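Local coordinates for protein PlyP35 (PDB 6S3Y) that probably binds the Listeria cell wall through two SH3-like modules, serving as the C-terminal targeting part of a phage endolysin, at residues 40-43 and 47-50. Residues are numbered along the deposited sequence; the frame is centred on the assembly and turned at random.
Sequences TKHN and YTGV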
loop_
_atom_site.group_PDB
_atom_site.type_symbol
_atom_site.label_atom_id
_atom_site.label_comp_id
_atom_site.label_asym_id
_atom_site.label_seq_id
_atom_site.Cartn_x
_atom_site.Cartn_y
_atom_site.Cartn_z
ATOM N N THR A 40 -14.315 -8.699 2.720
ATOM C CA THR A 40 -14.797 -9.106 4.058
ATOM C C THR A 40 -13.776 -8.602 5.068
ATOM O O THR A 40 -12.560 -8.740 4.787
ATOM C CB THR A 40 -15.054 -10.617 4.091
ATOM O OG1 THR A 40 -15.945 -10.942 3.031
ATOM C CG2 THR A 40 -15.653 -11.058 5.403
ATOM N N LYS A 41 -14.238 -8.042 6.185
ATOM C CA LYS A 41 -13.315 -7.634 7.270
ATOM C C LYS A 41 -12.512 -8.872 7.711
ATOM O O LYS A 41 -13.125 -9.897 7.892
ATOM C CB LYS A 41 -14.079 -7.038 8.450
ATOM C CG LYS A 41 -13.215 -6.232 9.425
ATOM C CD LYS A 41 -12.747 -4.944 8.855
ATOM C CE LYS A 41 -12.068 -4.081 9.909
ATOM N NZ LYS A 41 -10.746 -3.574 9.449
ATOM N N HIS A 42 -11.189 -8.747 7.797
ATOM C CA HIS A 42 -10.269 -9.863 8.102
ATOM C C HIS A 42 -9.798 -9.747 9.547
ATOM O O HIS A 42 -9.763 -10.771 10.232
ATOM C CB HIS A 42 -9.108 -9.906 7.120
ATOM C CG HIS A 42 -8.061 -10.899 7.468
ATOM N ND1 HIS A 42 -8.271 -12.246 7.471
ATOM C CD2 HIS A 42 -6.790 -10.713 7.849
ATOM C CE1 HIS A 42 -7.168 -12.859 7.853
ATOM N NE2 HIS A 42 -6.234 -11.936 8.078
ATOM N N ASN A 43 -9.385 -8.559 9.962
ATOM C CA ASN A 43 -9.054 -8.256 11.384
ATOM C C ASN A 43 -9.228 -6.750 11.594
ATOM O O ASN A 43 -9.859 -6.123 10.743
ATOM C CB ASN A 43 -7.683 -8.800 11.788
ATOM C CG ASN A 43 -6.493 -8.078 11.204
ATOM O OD1 ASN A 43 -6.645 -7.112 10.450
ATOM N ND2 ASN A 43 -5.300 -8.575 11.485
ATOM N N TYR A 47 -8.839 -6.001 5.427
ATOM C CA TYR A 47 -9.931 -6.643 4.675
ATOM C C TYR A 47 -9.289 -7.758 3.865
ATOM O O TYR A 47 -8.100 -7.666 3.533
ATOM C CB TYR A 47 -10.667 -5.641 3.768
ATOM C CG TYR A 47 -11.525 -4.653 4.503
ATOM C CD1 TYR A 47 -12.829 -4.960 4.838
ATOM C CD2 TYR A 47 -11.033 -3.420 4.899
ATOM C CE1 TYR A 47 -13.623 -4.063 5.542
ATOM C CE2 TYR A 47 -11.807 -2.521 5.616
ATOM C CZ TYR A 47 -13.105 -2.843 5.936
ATOM O OH TYR A 47 -13.883 -1.995 6.673
ATOM N N THR A 48 -10.081 -8.761 3.505
ATOM C CA THR A 48 -9.678 -9.783 2.529
ATOM C C THR A 48 -10.751 -9.866 1.451
ATOM O O THR A 48 -11.857 -9.398 1.682
ATOM C CB THR A 48 -9.402 -11.129 3.216
ATOM O OG1 THR A 48 -8.886 -12.037 2.240
ATOM C CG2 THR A 48 -10.629 -11.719 3.862
ATOM N N GLY A 49 -10.409 -10.439 0.311
ATOM C CA GLY A 49 -11.370 -10.770 -0.741
ATOM C C GLY A 49 -10.748 -11.698 -1.749
ATOM O O GLY A 49 -9.570 -12.088 -1.562
ATOM N N VAL A 50 -11.516 -12.020 -2.787
ATOM C CA VAL A 50 -11.080 -12.921 -3.868
ATOM C C VAL A 50 -11.267 -12.199 -5.202
ATOM O O VAL A 50 -12.205 -11.423 -5.323
ATOM C CB VAL A 50 -11.882 -14.224 -3.764
ATOM C CG1 VAL A 50 -11.639 -15.133 -4.948
ATOM C CG2 VAL A 50 -11.521 -14.950 -2.476
#
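Thr40 and Thr48 form an antiparallel hydrogen-bonded pair near the turn of the beta hairpin made by strands 36-41 and 46-53, within the first of two SH3-like cell wall binding modules. Their backbones are joined twice: Thr40 N donates to Thr48 O at 2.8 Å, and Thr48 N returns a nearly straight bond to Thr40 O (172° at the hydrogen). One step nearer the turn, Lys41 and Tyr47 are a non-hydrogen-bonded pair whose side chains start out in diverging directions but meet farther out, where Lys41 folds over the ring. The lysine chain leaves with CG anti to the backbone N (chi1 -163°), bends at chi2 and lies across one face of the phenol ring. Its CD makes a CH-pi contact 3.9 Å from the centroid of the Tyr47 ring, displaced toward the rim. Further along, Lys41 NZ reaches over the same face in a cation-pi contact, 4.5 Å from that ring's centroid. The ammonium group is also tied back by weak hydrogen bonds to the carbonyl oxygens of Asn43 and Ser44, so the lysine joins the turn to the tyrosine. Tyr47 additionally packs against Ile62, Ala67 and Val69. On the Thr48 side of the hairpin, His42 sets its CB against Thr48 while its imidazole meets the ring of Tyr61 edge-to-face. Buried Thr48 directs OG1 to Gly60 O and Arg59 NH1, leaving its methyl CG2 4.0 Å from His42 CB and 3.7 Å from Thr40 O.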